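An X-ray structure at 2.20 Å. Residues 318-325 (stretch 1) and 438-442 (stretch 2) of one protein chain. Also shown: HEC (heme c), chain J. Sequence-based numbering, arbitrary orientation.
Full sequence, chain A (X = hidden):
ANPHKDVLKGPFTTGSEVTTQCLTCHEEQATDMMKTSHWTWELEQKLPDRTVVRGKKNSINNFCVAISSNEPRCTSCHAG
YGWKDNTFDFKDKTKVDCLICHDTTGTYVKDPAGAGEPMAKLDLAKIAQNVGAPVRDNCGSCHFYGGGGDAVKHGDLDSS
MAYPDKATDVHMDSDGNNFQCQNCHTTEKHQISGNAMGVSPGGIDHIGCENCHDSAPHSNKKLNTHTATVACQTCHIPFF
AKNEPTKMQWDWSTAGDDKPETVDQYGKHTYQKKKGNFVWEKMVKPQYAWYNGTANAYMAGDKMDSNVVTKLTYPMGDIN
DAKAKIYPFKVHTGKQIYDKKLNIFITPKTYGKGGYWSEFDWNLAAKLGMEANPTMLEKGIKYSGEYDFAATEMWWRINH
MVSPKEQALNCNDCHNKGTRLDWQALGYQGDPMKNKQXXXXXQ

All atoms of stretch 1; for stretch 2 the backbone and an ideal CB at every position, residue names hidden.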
# COMPACT_ATOMS: atom_id res chain seq x y z
N ASP A 318 -19.69 11.85 0.79
CA ASP A 318 -21.01 11.32 0.87
C ASP A 318 -21.76 11.90 -0.32
O ASP A 318 -21.16 12.68 -1.04
CB ASP A 318 -21.66 11.60 2.25
CG ASP A 318 -21.98 13.11 2.49
OD1 ASP A 318 -22.35 13.86 1.59
OD2 ASP A 318 -21.95 13.61 3.60
N ILE A 319 -23.01 11.47 -0.55
CA ILE A 319 -23.82 11.87 -1.74
C ILE A 319 -24.01 13.37 -1.89
O ILE A 319 -24.05 13.86 -2.99
CB ILE A 319 -25.18 11.16 -1.76
CG1 ILE A 319 -25.89 11.30 -3.14
CG2 ILE A 319 -26.03 11.57 -0.49
CD1 ILE A 319 -27.11 10.38 -3.31
N ASN A 320 -24.09 14.10 -0.76
CA ASN A 320 -24.22 15.54 -0.75
C ASN A 320 -22.89 16.22 -0.88
O ASN A 320 -22.82 17.43 -0.81
CB ASN A 320 -24.90 15.94 0.55
CG ASN A 320 -26.30 15.39 0.59
OD1 ASN A 320 -27.04 15.52 -0.40
ND2 ASN A 320 -26.65 14.69 1.65
N ASP A 321 -21.82 15.46 -1.05
CA ASP A 321 -20.52 16.10 -1.12
C ASP A 321 -20.12 16.32 -2.61
O ASP A 321 -19.80 15.38 -3.38
CB ASP A 321 -19.53 15.26 -0.27
CG ASP A 321 -18.12 15.90 -0.12
OD1 ASP A 321 -17.67 16.74 -0.99
OD2 ASP A 321 -17.39 15.57 0.87
N ALA A 322 -20.19 17.57 -3.05
CA ALA A 322 -19.92 17.89 -4.44
C ALA A 322 -18.46 17.53 -4.77
O ALA A 322 -18.17 17.29 -5.91
CB ALA A 322 -20.15 19.45 -4.74
N LYS A 323 -17.54 17.52 -3.80
CA LYS A 323 -16.19 17.07 -4.12
C LYS A 323 -16.03 15.50 -4.24
O LYS A 323 -15.00 15.01 -4.71
CB LYS A 323 -15.17 17.58 -3.08
CG LYS A 323 -14.83 19.06 -3.11
CD LYS A 323 -13.87 19.45 -1.92
CE LYS A 323 -12.44 19.99 -2.39
NZ LYS A 323 -12.20 21.49 -2.09
N ALA A 324 -17.04 14.74 -3.81
CA ALA A 324 -16.86 13.28 -3.66
C ALA A 324 -17.36 12.59 -4.95
O ALA A 324 -18.34 13.09 -5.53
CB ALA A 324 -17.62 12.78 -2.43
N LYS A 325 -16.71 11.48 -5.39
CA LYS A 325 -17.28 10.59 -6.42
C LYS A 325 -17.27 9.16 -5.88
O LYS A 325 -16.61 8.91 -4.84
CB LYS A 325 -16.46 10.63 -7.73
CG LYS A 325 -16.70 11.94 -8.47
CD LYS A 325 -15.82 12.03 -9.70
CE LYS A 325 -15.88 13.41 -10.26
NZ LYS A 325 -15.54 13.23 -11.64
N UNK A 438 -35.59 10.78 -5.11
CA UNK A 438 -35.05 11.07 -3.79
C UNK A 438 -33.61 11.53 -3.72
O UNK A 438 -33.22 12.54 -3.17
CB UNK A 438 -35.19 9.82 -2.92
N UNK A 439 -32.77 10.70 -4.25
CA UNK A 439 -31.33 10.89 -4.06
C UNK A 439 -30.60 11.32 -5.30
O UNK A 439 -30.71 10.60 -6.31
CB UNK A 439 -30.70 9.60 -3.54
N UNK A 440 -29.91 12.47 -5.27
CA UNK A 440 -28.98 12.78 -6.34
C UNK A 440 -27.70 13.36 -5.77
O UNK A 440 -27.73 14.16 -4.83
CB UNK A 440 -29.61 13.75 -7.34
N UNK A 441 -26.58 12.92 -6.34
CA UNK A 441 -25.30 13.54 -6.14
C UNK A 441 -25.26 15.08 -6.36
O UNK A 441 -25.73 15.58 -7.40
CB UNK A 441 -24.30 12.86 -7.08
N UNK A 442 -24.76 15.82 -5.36
CA UNK A 442 -23.98 17.08 -5.57
C UNK A 442 -24.12 17.94 -4.30
O UNK A 442 -24.38 19.16 -4.36
CB UNK A 442 -24.47 17.85 -6.80
FE HEC J . -26.40 4.77 -14.05
CHA HEC J . -27.97 7.30 -12.37
CHB HEC J . -28.77 4.94 -16.46
CHC HEC J . -24.57 2.72 -16.12
CHD HEC J . -24.45 3.97 -11.47
NA HEC J . -28.05 5.95 -14.36
C1A HEC J . -28.57 6.88 -13.52
C2A HEC J . -29.88 7.32 -14.04
C3A HEC J . -30.10 6.66 -15.18
C4A HEC J . -28.94 5.80 -15.39
CMA HEC J . -31.35 6.72 -16.11
CAA HEC J . -30.77 8.36 -13.32
CBA HEC J . -30.17 9.74 -13.57
CGA HEC J . -30.29 10.17 -15.04
O1A HEC J . -31.45 10.53 -15.51
O2A HEC J . -29.20 10.20 -15.71
NB HEC J . -26.61 3.97 -15.96
C1B HEC J . -27.66 4.23 -16.77
C2B HEC J . -27.42 3.61 -18.02
C3B HEC J . -26.22 3.01 -17.94
C4B HEC J . -25.72 3.23 -16.63
CMB HEC J . -28.41 3.63 -19.27
CAB HEC J . -25.49 2.28 -19.09
CBB HEC J . -25.00 3.00 -20.15
NC HEC J . -24.86 3.53 -13.87
C1C HEC J . -24.25 2.72 -14.80
C2C HEC J . -23.21 1.96 -14.17
C3C HEC J . -23.22 2.29 -12.88
C4C HEC J . -24.24 3.29 -12.66
CMC HEC J . -22.31 0.93 -14.90
CAC HEC J . -22.32 1.84 -11.66
CBC HEC J . -20.97 1.89 -11.44
ND HEC J . -26.28 5.49 -12.14
C1D HEC J . -25.26 5.10 -11.31
C2D HEC J . -25.24 6.04 -10.24
C3D HEC J . -26.31 7.04 -10.54
C4D HEC J . -26.91 6.64 -11.74
CMD HEC J . -24.29 6.08 -9.03
CAD HEC J . -26.70 8.27 -9.71
CBD HEC J . -26.03 9.50 -10.38
CGD HEC J . -26.43 10.69 -9.57
O1D HEC J . -26.41 10.69 -8.32
O2D HEC J . -26.83 11.68 -10.16

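Stretch 1 folds into two successive type I turns, Asp318 to Asp321 and Asp321 to Ala324, and the carbonyls of Ile319, Asp321 and Ala324 lie near stretch 2. Those carbonyls and the side chain of Ile319 are what the backbone of stretch 2 passes.

Position 438 lies out of reach: nothing of stretch 1 comes within 5.5 Å of its ideal CB. With phi and psi of -117° and -57°, the backbone makes no special demand, and almost any residue is possible. The residue is Gly438, which adds no side chain to the contact.

At position 439 the CA-to-CB bond points sideways, and the ideal CB stands 3.7 Å from Ile319 CD1. The neighbour is a methyl group with nothing polar to offer, so a modest apolar side chain would suit: alanine, valine or proline among others. A phi of -110° is rather more negative than proline usually adopts, and the backbone alone would not single it out. The deposited residue is nevertheless Pro439. Its CB lies 3.9 Å from Ile319 CD1, an apolar contact at the tip of the extended isoleucine, whose chi angles are both t.

Position 440 is extended, with phi and psi of -137° and 138°, and its CB points away from stretch 1. No partner is in range, so a long polar or charged chain is as reasonable as many others. It is Lys440, and its side chain stays at least 5.8 Å from stretch 1. The backbone does more: Lys440 O packs 3.8 Å from Ile319 CG1, and water 1, 2.7 Å from Lys440 O and an unusually short 2.4 Å from Asn320 OD1, links the two stretches.

Position 441 is the most informative. Its CA-to-CB bond points away overall, yet the ideal CB is only 4.2 Å from Ile319 O, and a side chain that bends back would meet the carbonyls of Ile319, Asp321 and Ala324. Such acceptors call for a donor, which must lie beyond the first atom after CB; asparagine, glutamine or histidine could be considered, with a flat ring well able to span several carbonyls. The residue is His441, with chi1 t. Its ND1 donates to Ile319 O at 3.1 Å and a nearly straight 167°, so this nitrogen carries a proton. Ile319 O and Asp321 O both lie at the ring edge, and His441 CE1 approaches Asp321 O to 2.9 Å. Beyond CE1, NE2 is hydrogen-bonded to water 2 at 3.0 Å; water 2 also lies 2.6 Å from Ala322 O, and so links the ring to that carbonyl. His441 N donates to O1D of the heme at 3.0 Å.

At position 442 CB again points away, and the ideal CB is 5.0 Å from Ala322 CB. A phi of 155° is strained for a residue with a CB, and by backbone alone glycine would be most at ease; the space around CB nevertheless leaves room for a long polar chain. Lys442 fills it, and its main chain makes the direct bond: Lys442 N donates to Ile319 O at 3.2 Å, sharing that acceptor with His441 ND1.

Stretch 2, residues 438-442: GPKHK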
# COMPACT_ATOMS: atom_id res chain seq x y z
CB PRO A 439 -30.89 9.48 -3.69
CG PRO A 439 -32.17 8.49 -4.26
CD PRO A 439 -33.10 9.43 -4.93
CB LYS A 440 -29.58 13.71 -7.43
CG LYS A 440 -30.94 14.41 -7.03
CD LYS A 440 -30.84 15.99 -6.94
CE LYS A 440 -32.10 16.68 -7.58
NZ LYS A 440 -32.90 17.62 -6.65
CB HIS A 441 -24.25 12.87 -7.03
CG HIS A 441 -22.87 13.39 -6.81
ND1 HIS A 441 -22.38 13.72 -5.56
CD2 HIS A 441 -21.88 13.68 -7.68
CE1 HIS A 441 -21.15 14.17 -5.67
NE2 HIS A 441 -20.83 14.15 -6.95
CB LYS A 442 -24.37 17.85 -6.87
CG LYS A 442 -23.24 18.07 -7.86
CD LYS A 442 -23.78 17.95 -9.38
CE LYS A 442 -23.02 16.88 -10.30
NZ LYS A 442 -23.87 16.05 -11.38
O HOH W 1 -26.82 15.74 -2.79
O HOH W 2 -18.09 15.23 -7.48
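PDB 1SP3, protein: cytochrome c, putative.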